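PDB 7AL5: probable hydrolase from Pseudomonas aeruginosa, which is of the alpha/beta hydrolase fold and probably works as a hydrolase, although its natural substrate is not established. Local coordinates for residues I129-E134 / P210-Q215; P29-H34 / F96-H101; L12-L17 / V84-E89; V107-A112 / R223-P228. All coordinates share one frame; numbering follows the deposited sequence.

Contact 1 of 4, residues I129-E134 / P210-Q215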
loop_
_atom_site.group_PDB
_atom_site.type_symbol
_atom_site.label_atom_id
_atom_site.label_comp_id
_atom_site.label_asym_id
_atom_site.label_seq_id
_atom_site.Cartn_x
_atom_site.Cartn_y
_atom_site.Cartn_z
ATOM N N ILE A 129 -9.033 -12.814 29.484
ATOM C CA ILE A 129 -8.547 -13.818 28.512
ATOM C C ILE A 129 -9.484 -13.830 27.316
ATOM O O ILE A 129 -10.613 -13.435 27.455
ATOM C CB ILE A 129 -8.469 -15.202 29.181
ATOM C CG1 ILE A 129 -9.785 -15.565 29.867
ATOM C CG2 ILE A 129 -7.301 -15.280 30.140
ATOM C CD1 ILE A 129 -9.974 -17.019 30.109
ATOM N N PRO A 130 -9.018 -14.225 26.129
ATOM C CA PRO A 130 -9.902 -14.317 24.959
ATOM C C PRO A 130 -10.739 -15.583 25.031
ATOM O O PRO A 130 -10.566 -16.409 25.929
ATOM C CB PRO A 130 -8.949 -14.371 23.769
ATOM C CG PRO A 130 -7.665 -14.913 24.348
ATOM C CD PRO A 130 -7.615 -14.507 25.796
ATOM N N TYR A 131 -11.649 -15.714 24.066
ATOM C CA TYR A 131 -12.253 -17.000 23.773
ATOM C C TYR A 131 -11.179 -17.891 23.168
ATOM O O TYR A 131 -10.339 -17.445 22.366
ATOM C CB TYR A 131 -13.471 -16.829 22.844
ATOM C CG TYR A 131 -14.701 -16.460 23.632
ATOM C CD1 TYR A 131 -15.143 -17.270 24.678
ATOM C CD2 TYR A 131 -15.381 -15.280 23.388
ATOM C CE1 TYR A 131 -16.258 -16.934 25.448
ATOM C CE2 TYR A 131 -16.493 -14.917 24.147
ATOM C CZ TYR A 131 -16.935 -15.754 25.185
ATOM O OH TYR A 131 -18.044 -15.425 25.960
ATOM N N THR A 132 -11.190 -19.148 23.586
ATOM C CA THR A 132 -10.120 -20.079 23.287
ATOM C C THR A 132 -10.695 -21.233 22.496
ATOM O O THR A 132 -11.899 -21.402 22.391
ATOM C CB THR A 132 -9.445 -20.568 24.579
ATOM O OG1 THR A 132 -10.428 -21.108 25.471
ATOM C CG2 THR A 132 -8.732 -19.411 25.260
ATOM N N GLY A 133 -9.821 -22.043 21.949
ATOM C CA GLY A 133 -10.244 -23.198 21.192
ATOM C C GLY A 133 -9.158 -24.250 21.171
ATOM O O GLY A 133 -7.971 -23.932 21.052
ATOM N N GLU A 134 -9.554 -25.505 21.282
ATOM C CA GLU A 134 -8.611 -26.574 21.497
ATOM C C GLU A 134 -8.196 -27.173 20.174
ATOM O O GLU A 134 -8.792 -26.923 19.125
ATOM C CB GLU A 134 -9.221 -27.603 22.431
ATOM C CG GLU A 134 -9.610 -26.951 23.743
ATOM C CD GLU A 134 -8.410 -26.300 24.367
ATOM O OE1 GLU A 134 -7.350 -26.963 24.390
ATOM O OE2 GLU A 134 -8.507 -25.128 24.765
ATOM N N PRO A 210 -7.836 -17.684 12.285
ATOM C CA PRO A 210 -7.350 -18.944 11.695
ATOM C C PRO A 210 -6.852 -19.896 12.750
ATOM O O PRO A 210 -6.907 -21.107 12.526
ATOM C CB PRO A 210 -6.231 -18.507 10.739
ATOM C CG PRO A 210 -5.761 -17.158 11.314
ATOM C CD PRO A 210 -6.928 -16.534 12.058
ATOM N N LEU A 211 -6.388 -19.398 13.909
ATOM C CA LEU A 211 -5.800 -20.274 14.933
ATOM C C LEU A 211 -6.037 -19.648 16.304
ATOM O O LEU A 211 -5.341 -18.701 16.680
ATOM C CB LEU A 211 -4.314 -20.498 14.693
ATOM C CG LEU A 211 -3.601 -21.279 15.808
ATOM C CD1 LEU A 211 -3.876 -22.781 15.748
ATOM C CD2 LEU A 211 -2.084 -21.025 15.795
ATOM N N ARG A 212 -6.988 -20.205 17.052
ATOM C CA ARG A 212 -7.319 -19.716 18.377
ATOM C C ARG A 212 -6.285 -20.158 19.399
ATOM O O ARG A 212 -5.679 -21.230 19.279
ATOM C CB ARG A 212 -8.699 -20.223 18.805
ATOM C CG ARG A 212 -9.797 -19.203 18.523
ATOM C CD ARG A 212 -11.175 -19.703 18.853
ATOM N NE ARG A 212 -12.028 -18.624 19.345
ATOM C CZ ARG A 212 -13.325 -18.512 19.056
ATOM N NH1 ARG A 212 -13.914 -19.415 18.274
ATOM N NH2 ARG A 212 -14.039 -17.501 19.548
ATOM N N LEU A 213 -6.092 -19.315 20.416
ATOM C CA LEU A 213 -5.306 -19.712 21.571
ATOM C C LEU A 213 -6.031 -20.837 22.295
ATOM O O LEU A 213 -7.254 -20.787 22.470
ATOM C CB LEU A 213 -5.099 -18.542 22.524
ATOM C CG LEU A 213 -4.258 -17.370 22.028
ATOM C CD1 LEU A 213 -4.418 -16.196 22.978
ATOM C CD2 LEU A 213 -2.810 -17.730 21.915
ATOM N N THR A 214 -5.283 -21.870 22.688
ATOM C CA THR A 214 -5.871 -22.891 23.545
ATOM C C THR A 214 -6.104 -22.326 24.940
ATOM O O THR A 214 -5.540 -21.307 25.342
ATOM C CB THR A 214 -4.991 -24.137 23.639
ATOM O OG1 THR A 214 -3.839 -23.868 24.455
ATOM C CG2 THR A 214 -4.601 -24.607 22.241
ATOM N N GLN A 215 -6.967 -22.996 25.681
ATOM C CA GLN A 215 -7.176 -22.560 27.041
ATOM C C GLN A 215 -5.858 -22.495 27.790
ATOM O O GLN A 215 -5.676 -21.623 28.635
ATOM C CB GLN A 215 -8.169 -23.488 27.741
ATOM C CG GLN A 215 -8.455 -23.058 29.183
ATOM C CD GLN A 215 -9.299 -24.054 29.967
ATOM O OE1 GLN A 215 -10.402 -23.730 30.423
ATOM N NE2 GLN A 215 -8.799 -25.283 30.097
HETATM O O HOH W 1 -6.372 -23.735 18.881
#
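Gly133 and Glu134 take the two direct hydrogen bonds between the loops 129-134 and 210-215. Gly133 N donates to Leu213 O at 2.9 Å. The second bond is straighter: Gln215 N reaches Glu134 OE2 at 2.8 Å, with 173° at the hydrogen. OE2 receives it on its syn lone pair. Glu134 gets there by a bend at chi2 (-57°), which folds the carboxylate back over Thr214 and Gln215. A water adds a third polar link, donating to both Gly133 O and Arg212 O.

The carboxylate sits at the start of helix 215-223. There Thr214 is the N-cap residue, its side chain capping a backbone N of the helix; OG1 is also hydrogen-bonded to His217 ND1. The negative charge is probably favoured by the helix dipole. In the alpha/beta hydrolase fold this joins the loop after strand 119-125 to the loop leading into that helix.

The remaining contacts are packing. Thr132 lies against the Leu213 carbonyl, with CB 3.0 Å from Leu213 O. Pro130 CG touches Leu213 CD1 at 3.8 Å, the two side chains crossing at about a right angle. Arg212 runs past Gly133 and brings NH2 to 3.4 Å from Tyr131 CB.

Contact 2 of 4, residues P29-H34 / F96-H101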
loop_
_atom_site.group_PDB
_atom_site.type_symbol
_atom_site.label_atom_id
_atom_site.label_comp_id
_atom_site.label_asym_id
_atom_site.label_seq_id
_atom_site.Cartn_x
_atom_site.Cartn_y
_atom_site.Cartn_z
ATOM N N PRO A 29 3.372 7.474 32.417
ATOM C CA PRO A 29 2.957 7.112 31.049
ATOM C C PRO A 29 2.066 5.872 31.043
ATOM O O PRO A 29 2.404 4.824 31.595
ATOM C CB PRO A 29 4.288 6.880 30.317
ATOM C CG PRO A 29 5.241 6.486 31.399
ATOM C CD PRO A 29 4.782 7.161 32.686
ATOM N N VAL A 30 0.906 6.020 30.413
ATOM C CA VAL A 30 -0.116 4.987 30.287
ATOM C C VAL A 30 -0.630 4.994 28.853
ATOM O O VAL A 30 -0.911 6.060 28.296
ATOM C CB VAL A 30 -1.283 5.255 31.253
ATOM C CG1 VAL A 30 -2.402 4.271 31.000
ATOM C CG2 VAL A 30 -0.822 5.263 32.705
ATOM N N ILE A 31 -0.790 3.817 28.259
ATOM C CA ILE A 31 -1.522 3.675 26.997
ATOM C C ILE A 31 -2.875 3.045 27.311
ATOM O O ILE A 31 -2.931 2.006 27.978
ATOM C CB ILE A 31 -0.744 2.843 25.972
ATOM C CG1 ILE A 31 0.574 3.542 25.636
ATOM C CG2 ILE A 31 -1.542 2.680 24.669
ATOM C CD1 ILE A 31 1.528 2.690 24.784
ATOM N N ALA A 32 -3.964 3.703 26.878
ATOM C CA ALA A 32 -5.319 3.204 27.086
ATOM C C ALA A 32 -5.825 2.498 25.830
ATOM O O ALA A 32 -5.773 3.057 24.715
ATOM C CB ALA A 32 -6.270 4.330 27.478
ATOM N N LEU A 33 -6.277 1.253 26.010
ATOM C CA LEU A 33 -6.706 0.403 24.913
ATOM C C LEU A 33 -8.193 0.073 25.056
ATOM O O LEU A 33 -8.632 -0.359 26.130
ATOM C CB LEU A 33 -5.877 -0.858 24.879
ATOM C CG LEU A 33 -4.373 -0.686 24.768
ATOM C CD1 LEU A 33 -3.683 -2.069 24.725
ATOM C CD2 LEU A 33 -4.039 0.139 23.558
ATOM N N HIS A 34 -8.962 0.265 23.955
ATOM C CA HIS A 34 -10.408 0.097 23.944
ATOM C C HIS A 34 -10.814 -1.304 23.453
ATOM O O HIS A 34 -9.986 -2.153 23.099
ATOM C CB HIS A 34 -11.085 1.184 23.068
ATOM C CG HIS A 34 -10.678 1.128 21.632
ATOM N ND1 HIS A 34 -11.125 0.138 20.775
ATOM C CD2 HIS A 34 -9.831 1.906 20.909
ATOM C CE1 HIS A 34 -10.547 0.299 19.591
ATOM N NE2 HIS A 34 -9.754 1.357 19.647
ATOM N N PHE A 96 6.180 1.407 30.619
ATOM C CA PHE A 96 4.893 2.100 30.612
ATOM C C PHE A 96 3.822 1.193 31.210
ATOM O O PHE A 96 4.014 -0.012 31.407
ATOM C CB PHE A 96 4.535 2.603 29.190
ATOM C CG PHE A 96 4.474 1.525 28.156
ATOM C CD1 PHE A 96 5.623 1.066 27.545
ATOM C CD2 PHE A 96 3.260 0.959 27.795
ATOM C CE1 PHE A 96 5.562 0.018 26.616
ATOM C CE2 PHE A 96 3.203 -0.051 26.854
ATOM C CZ PHE A 96 4.361 -0.533 26.285
ATOM N N SER A 97 2.682 1.789 31.520
ATOM C CA SER A 97 1.556 0.992 31.987
ATOM C C SER A 97 0.448 0.929 30.943
ATOM O O SER A 97 0.420 1.684 29.976
ATOM C CB SER A 97 1.015 1.565 33.291
ATOM O OG SER A 97 2.016 1.499 34.277
ATOM N N LEU A 98 -0.512 0.042 31.191
ATOM C CA LEU A 98 -1.644 -0.160 30.304
ATOM C C LEU A 98 -2.953 -0.031 31.068
ATOM O O LEU A 98 -3.053 -0.443 32.218
ATOM C CB LEU A 98 -1.568 -1.503 29.640
ATOM C CG LEU A 98 -0.412 -1.638 28.672
ATOM C CD1 LEU A 98 -0.401 -3.057 28.120
ATOM C CD2 LEU A 98 -0.519 -0.611 27.548
ATOM N N LEU A 99 -3.951 0.569 30.418
ATOM C CA LEU A 99 -5.302 0.705 30.949
ATOM C C LEU A 99 -6.202 0.180 29.847
ATOM O O LEU A 99 -6.279 0.783 28.773
ATOM C CB LEU A 99 -5.606 2.154 31.283
ATOM C CG LEU A 99 -7.074 2.490 31.461
ATOM C CD1 LEU A 99 -7.796 1.667 32.502
ATOM C CD2 LEU A 99 -7.117 3.955 31.791
ATOM N N GLY A 100 -6.835 -0.954 30.071
ATOM C CA GLY A 100 -7.477 -1.688 28.991
ATOM C C GLY A 100 -8.892 -2.092 29.341
ATOM O O GLY A 100 -9.158 -2.571 30.436
ATOM N N HIS A 101 -9.787 -1.928 28.375
ATOM C CA HIS A 101 -11.175 -2.330 28.492
ATOM C C HIS A 101 -11.474 -3.476 27.544
ATOM O O HIS A 101 -11.130 -3.413 26.363
ATOM C CB HIS A 101 -12.118 -1.174 28.166
ATOM C CG HIS A 101 -13.556 -1.563 28.125
ATOM N ND1 HIS A 101 -14.337 -1.410 27.002
ATOM C CD2 HIS A 101 -14.345 -2.144 29.055
ATOM C CE1 HIS A 101 -15.566 -1.822 27.265
ATOM N NE2 HIS A 101 -15.598 -2.265 28.507
HETATM O O HOH W 2 3.329 3.780 34.049
#
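Ile31 lies beside Leu98 and reaches back to Phe96 on the neighbouring parallel strand. Its CB is 3.8 Å from Leu98 CD2. Its CG1 branch stands anti to the carbonyl carbon (chi1 -62°) and continues extended to CD1. That tip meets the Phe96 ring obliquely, 3.8 Å from CE2. Leu98 CD2 in turn lies in the plane of the same ring, at its edge.

The backbones pair in register, Val30 with Ser97 through Leu33 with Gly100. Five N-H...O bonds alternate between the strands. Ile31 takes part twice: its N donates to Ser97 O, and its O accepts from Leu99 N at 3.0 Å. The last bond, His101 N to Leu33 O, has a C=O...N angle of 168°. A water donates to Pro29 O and accepts from Ser97 OG at 2.6 Å.

On the other face Val30 CG1 packs on Leu99 CB at 3.9 Å. Gly100 begins a GxSxG sequence, consistent with the nucleophile elbow of alpha/beta hydrolases.

The pair lies in the middle of the mixed sheet, with strand 53-58 beyond 28-33 and strand 119-125 beyond 96-101. Helices 77-90 and 103-114 pack on the face of Ile31, Leu33 and Leu98.

Contact 3 of 4, residues L12-L17 / V84-E89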
loop_
_atom_site.group_PDB
_atom_site.type_symbol
_atom_site.label_atom_id
_atom_site.label_comp_id
_atom_site.label_asym_id
_atom_site.label_seq_id
_atom_site.Cartn_x
_atom_site.Cartn_y
_atom_site.Cartn_z
ATOM N N LEU A 12 3.874 4.640 13.070
ATOM C CA LEU A 12 4.551 3.365 13.122
ATOM C C LEU A 12 5.099 3.039 11.742
ATOM O O LEU A 12 4.652 3.601 10.750
ATOM C CB LEU A 12 3.553 2.308 13.571
ATOM C CG LEU A 12 3.313 2.220 15.072
ATOM C CD1 LEU A 12 3.151 3.556 15.721
ATOM C CD2 LEU A 12 2.037 1.378 15.354
ATOM N N PRO A 13 6.058 2.128 11.636
ATOM C CA PRO A 13 6.595 1.786 10.304
ATOM C C PRO A 13 5.596 1.185 9.337
ATOM O O PRO A 13 5.736 1.392 8.125
ATOM C CB PRO A 13 7.705 0.788 10.618
ATOM C CG PRO A 13 8.091 1.113 12.079
ATOM C CD PRO A 13 6.834 1.527 12.736
ATOM N N HIS A 14 4.578 0.474 9.822
ATOM C CA HIS A 14 3.650 -0.253 8.968
ATOM C C HIS A 14 2.227 0.239 8.966
ATOM O O HIS A 14 1.380 -0.265 8.249
ATOM C CB HIS A 14 3.588 -1.703 9.421
ATOM C CG HIS A 14 3.182 -1.847 10.856
ATOM N ND1 HIS A 14 4.045 -1.582 11.897
ATOM C CD2 HIS A 14 1.997 -2.185 11.420
ATOM C CE1 HIS A 14 3.417 -1.796 13.041
ATOM N NE2 HIS A 14 2.182 -2.185 12.776
ATOM N N ILE A 15 1.915 1.161 9.851
ATOM C CA ILE A 15 0.549 1.728 9.973
ATOM C C ILE A 15 0.629 3.067 10.694
ATOM O O ILE A 15 1.548 3.281 11.433
ATOM C CB ILE A 15 -0.390 0.748 10.693
ATOM C CG1 ILE A 15 -1.830 1.253 10.692
ATOM C CG2 ILE A 15 0.090 0.445 12.089
ATOM C CD1 ILE A 15 -2.837 0.172 10.783
ATOM N N GLU A 16 -0.367 3.909 10.516
ATOM C CA GLU A 16 -0.417 5.199 11.199
ATOM C C GLU A 16 -1.655 5.204 12.073
ATOM O O GLU A 16 -2.749 4.923 11.585
ATOM C CB GLU A 16 -0.435 6.333 10.173
ATOM C CG GLU A 16 -0.323 7.680 10.758
ATOM C CD GLU A 16 -0.367 8.772 9.670
ATOM O OE1 GLU A 16 0.642 8.943 8.940
ATOM O OE2 GLU A 16 -1.410 9.448 9.580
ATOM N N LEU A 17 -1.485 5.449 13.359
ATOM C CA LEU A 17 -2.596 5.335 14.287
ATOM C C LEU A 17 -2.995 6.727 14.723
ATOM O O LEU A 17 -2.276 7.696 14.489
ATOM C CB LEU A 17 -2.242 4.475 15.521
ATOM C CG LEU A 17 -1.859 3.029 15.185
ATOM C CD1 LEU A 17 -1.544 2.248 16.426
ATOM C CD2 LEU A 17 -2.988 2.334 14.418
ATOM N N VAL A 84 0.822 -1.660 19.864
ATOM C CA VAL A 84 0.919 -0.949 21.130
ATOM C C VAL A 84 2.388 -0.781 21.546
ATOM O O VAL A 84 2.816 0.310 21.994
ATOM C CB VAL A 84 0.094 -1.701 22.192
ATOM C CG1 VAL A 84 0.299 -1.072 23.547
ATOM C CG2 VAL A 84 -1.401 -1.688 21.821
ATOM N N LEU A 85 3.182 -1.855 21.396
ATOM C CA LEU A 85 4.607 -1.782 21.727
ATOM C C LEU A 85 5.324 -0.749 20.865
ATOM O O LEU A 85 6.128 0.053 21.357
ATOM C CB LEU A 85 5.243 -3.163 21.562
ATOM C CG LEU A 85 6.748 -3.312 21.810
ATOM C CD1 LEU A 85 7.061 -3.028 23.248
ATOM C CD2 LEU A 85 7.220 -4.690 21.452
HETATM N N MSE A 86 5.024 -0.734 19.586
HETATM C CA MSE A 86 5.608 0.211 18.617
HETATM C C MSE A 86 5.151 1.637 18.914
HETATM O O MSE A 86 5.906 2.520 18.631
HETATM C CB MSE A 86 5.365 -0.303 17.212
HETATM C CG MSE A 86 6.048 -1.602 17.022
HETATM SE SE MSE A 86 6.388 -1.984 15.225
HETATM C CE MSE A 86 8.208 -1.472 15.077
ATOM N N VAL A 87 3.929 1.835 19.392
ATOM C CA VAL A 87 3.488 3.161 19.787
ATOM C C VAL A 87 4.390 3.690 20.884
ATOM O O VAL A 87 4.866 4.827 20.821
ATOM C CB VAL A 87 2.022 3.139 20.243
ATOM C CG1 VAL A 87 1.775 4.335 21.071
ATOM C CG2 VAL A 87 1.046 3.098 19.033
ATOM N N ALA A 88 4.671 2.857 21.895
ATOM C CA ALA A 88 5.548 3.286 22.992
ATOM C C ALA A 88 6.948 3.630 22.492
ATOM O O ALA A 88 7.567 4.599 22.958
ATOM C CB ALA A 88 5.650 2.194 24.077
ATOM N N GLU A 89 7.485 2.809 21.587
ATOM C CA GLU A 89 8.770 3.127 20.961
ATOM C C GLU A 89 8.746 4.483 20.271
ATOM O O GLU A 89 9.715 5.254 20.358
ATOM C CB GLU A 89 9.134 2.053 19.944
ATOM C CG GLU A 89 9.383 0.705 20.571
ATOM C CD GLU A 89 10.778 0.586 21.139
ATOM O OE1 GLU A 89 11.733 0.722 20.353
ATOM O OE2 GLU A 89 10.909 0.367 22.364
#
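Leu12, Pro13 and His14 bring a beta hairpin turn against one side of helix 77-90. The turn joins the antiparallel strands 7-11 and 16-22 at the edge of the alpha/beta hydrolase sheet. Residue 86 is a selenomethionine, and its side chain runs past all three turn residues.

Leu12 and Met86 lie obliquely to each other, with Leu12 CG 3.9 Å from Met86 CB. Beyond CB, the Met86 chain bends at chi3 (99°) and carries CE to the Pro13 ring. There it is 4.0 Å from both Pro13 CG and Pro13 CD.

Val87 projects from the next helical position. Its CG2 methyl touches two leucine tips, Leu12 CD1 at 4.0 Å and Leu17 CD1 at 3.8 Å. The Leu17 side chain crosses Val87 at about a right angle.

No hydrogen bond joins the two segments, so the contact is packing. The His14 ring has its polar hold just before the helical segment, where NE2 is hydrogen-bonded to Asp83. Leu150 of the second subunit packs on Met86.

The selenium approaches the His14 ring at its edge, 78° off the ring normal. Met86 SE is 3.7 Å from His14 CE1 and 4.7 Å from the ring centroid.

Contact 4 of 4, residues V107-A112 / R223-P228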
loop_
_atom_site.group_PDB
_atom_site.type_symbol
_atom_site.label_atom_id
_atom_site.label_comp_id
_atom_site.label_asym_id
_atom_site.label_seq_id
_atom_site.Cartn_x
_atom_site.Cartn_y
_atom_site.Cartn_z
ATOM N N VAL A 107 -5.567 -7.645 25.158
ATOM C CA VAL A 107 -4.299 -7.336 24.511
ATOM C C VAL A 107 -3.266 -6.930 25.544
ATOM O O VAL A 107 -2.097 -7.345 25.474
ATOM C CB VAL A 107 -4.503 -6.259 23.441
ATOM C CG1 VAL A 107 -3.204 -5.638 23.067
ATOM C CG2 VAL A 107 -5.196 -6.910 22.212
ATOM N N SER A 108 -3.686 -6.143 26.536
ATOM C CA SER A 108 -2.787 -5.719 27.607
ATOM C C SER A 108 -2.128 -6.900 28.308
ATOM O O SER A 108 -0.929 -6.868 28.629
ATOM C CB SER A 108 -3.557 -4.905 28.642
ATOM O OG SER A 108 -4.062 -3.719 28.094
ATOM N N VAL A 109 -2.910 -7.938 28.581
ATOM C CA VAL A 109 -2.385 -9.094 29.292
ATOM C C VAL A 109 -1.421 -9.876 28.418
ATOM O O VAL A 109 -0.400 -10.389 28.889
ATOM C CB VAL A 109 -3.559 -9.966 29.764
ATOM C CG1 VAL A 109 -3.082 -11.364 30.124
ATOM C CG2 VAL A 109 -4.260 -9.314 30.919
ATOM N N LEU A 110 -1.777 -10.072 27.158
ATOM C CA LEU A 110 -0.848 -10.698 26.238
ATOM C C LEU A 110 0.466 -9.947 26.251
ATOM O O LEU A 110 1.548 -10.537 26.371
ATOM C CB LEU A 110 -1.441 -10.727 24.831
ATOM C CG LEU A 110 -2.596 -11.686 24.601
ATOM C CD1 LEU A 110 -2.809 -11.863 23.087
ATOM C CD2 LEU A 110 -2.364 -13.030 25.237
ATOM N N LEU A 111 0.386 -8.627 26.171
ATOM C CA LEU A 111 1.613 -7.859 26.122
ATOM C C LEU A 111 2.376 -8.000 27.428
ATOM O O LEU A 111 3.570 -8.320 27.416
ATOM C CB LEU A 111 1.301 -6.416 25.784
ATOM C CG LEU A 111 2.528 -5.576 25.480
ATOM C CD1 LEU A 111 3.298 -6.176 24.307
ATOM C CD2 LEU A 111 2.101 -4.131 25.246
ATOM N N ALA A 112 1.687 -7.837 28.567
ATOM C CA ALA A 112 2.356 -7.894 29.874
ATOM C C ALA A 112 2.999 -9.251 30.127
ATOM O O ALA A 112 4.075 -9.323 30.725
ATOM C CB ALA A 112 1.380 -7.581 31.002
ATOM N N ARG A 223 -0.699 -16.168 33.903
ATOM C CA ARG A 223 0.286 -16.580 34.917
ATOM C C ARG A 223 1.577 -15.781 34.734
ATOM O O ARG A 223 2.093 -15.332 35.715
ATOM C CB ARG A 223 0.503 -18.086 34.805
ATOM C CG ARG A 223 1.266 -18.744 35.943
ATOM C CD ARG A 223 1.988 -19.929 35.356
ATOM N NE ARG A 223 2.245 -21.105 36.161
ATOM C CZ ARG A 223 1.344 -21.845 36.821
ATOM N NH1 ARG A 223 1.760 -22.911 37.468
ATOM N NH2 ARG A 223 0.060 -21.537 36.852
ATOM N N SER A 224 1.988 -15.559 33.492
ATOM C CA SER A 224 3.219 -14.857 33.068
ATOM C C SER A 224 3.189 -13.363 33.400
ATOM O O SER A 224 4.213 -12.757 33.307
ATOM C CB SER A 224 3.493 -15.093 31.633
ATOM O OG SER A 224 4.132 -16.317 31.480
ATOM N N VAL A 225 2.051 -12.781 33.729
ATOM C CA VAL A 225 2.026 -11.385 34.123
ATOM C C VAL A 225 2.822 -11.218 35.410
ATOM O O VAL A 225 2.579 -11.919 36.402
ATOM C CB VAL A 225 0.582 -10.898 34.296
ATOM C CG1 VAL A 225 0.609 -9.539 34.879
ATOM C CG2 VAL A 225 -0.126 -10.880 32.962
ATOM N N GLU A 226 3.740 -10.249 35.417
ATOM C CA GLU A 226 4.607 -10.024 36.553
ATOM C C GLU A 226 4.238 -8.795 37.346
ATOM O O GLU A 226 4.553 -8.751 38.549
ATOM C CB GLU A 226 6.078 -9.917 36.108
ATOM C CG GLU A 226 6.511 -11.132 35.268
ATOM C CD GLU A 226 7.998 -11.151 34.898
ATOM O OE1 GLU A 226 8.713 -10.247 35.335
ATOM O OE2 GLU A 226 8.460 -12.070 34.179
ATOM N N CYS A 227 3.535 -7.836 36.739
ATOM C CA CYS A 227 3.304 -6.527 37.356
ATOM C C CYS A 227 2.070 -6.569 38.239
ATOM O O CYS A 227 1.274 -7.506 38.159
ATOM C CB CYS A 227 3.121 -5.445 36.279
ATOM S SG CYS A 227 1.767 -5.851 35.081
ATOM N N PRO A 228 1.864 -5.547 39.081
ATOM C CA PRO A 228 0.561 -5.397 39.731
ATOM C C PRO A 228 -0.520 -5.230 38.692
ATOM O O PRO A 228 -0.313 -4.592 37.655
ATOM C CB PRO A 228 0.708 -4.116 40.577
ATOM C CG PRO A 228 2.148 -3.949 40.778
ATOM C CD PRO A 228 2.752 -4.436 39.454
HETATM O O HOH W 3 3.982 -8.502 33.145
#
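Ala112 and Val225 account for most of the surface buried where helix 103-114 meets segment 223-228, the end of helix 215-223 and the loop after it. The methyl of Ala112 points toward the loop. Its CB lies 4.1 Å from Val225 CG2.

The same Val225 methyl also faces the preceding helical turn. It is 4.1 Å from Val109 CG1 and equally far from Val109 O. The two valines cross at about a right angle. With chi1 at 172°, Val225 CG2 stands anti to the carbonyl carbon and is the branch that meets the helix. Val222 of helix 215-223 also packs on Val109.

Cys227 extends the apolar patch, with SG 4.4 Å from Ala112 CB. Past it, Pro228 leads into strand 229-234, next to strand 119-125 in the sheet. In the alpha/beta hydrolase fold the loop thus passes along helix 103-114 on its way to the sheet.

One water joins the backbones. It donates to Ala112 O at 2.6 Å and accepts from Glu226 N at 2.9 Å.

The segments share no direct hydrogen bond. Their association rests on loose contacts between small apolar groups, and the polar connection is made through water.

Contacts 2 and 3 are buried; contacts 1 and 4 are partly buried. Contact 2 is the core, a pair of central strands held by regular backbone bonds. Helix 77-90 of contact 3 packs on its Ile31, Leu33 and Phe96, and helix 103-114 of contact 4 on Leu33 and Leu98. The two helices meet where Val84 touches Leu111. Contacts 3 and 4 have no direct hydrogen bonds between their segments. Contact 1, its centre about 23 Å from that of contact 2, combines hydrogen bonds with packing between irregular loops. Helix 215-223 links contacts 1 and 4, one at each end. Contacts 1, 3 and 4 touch the second subunit; no other chain reaches contact 2.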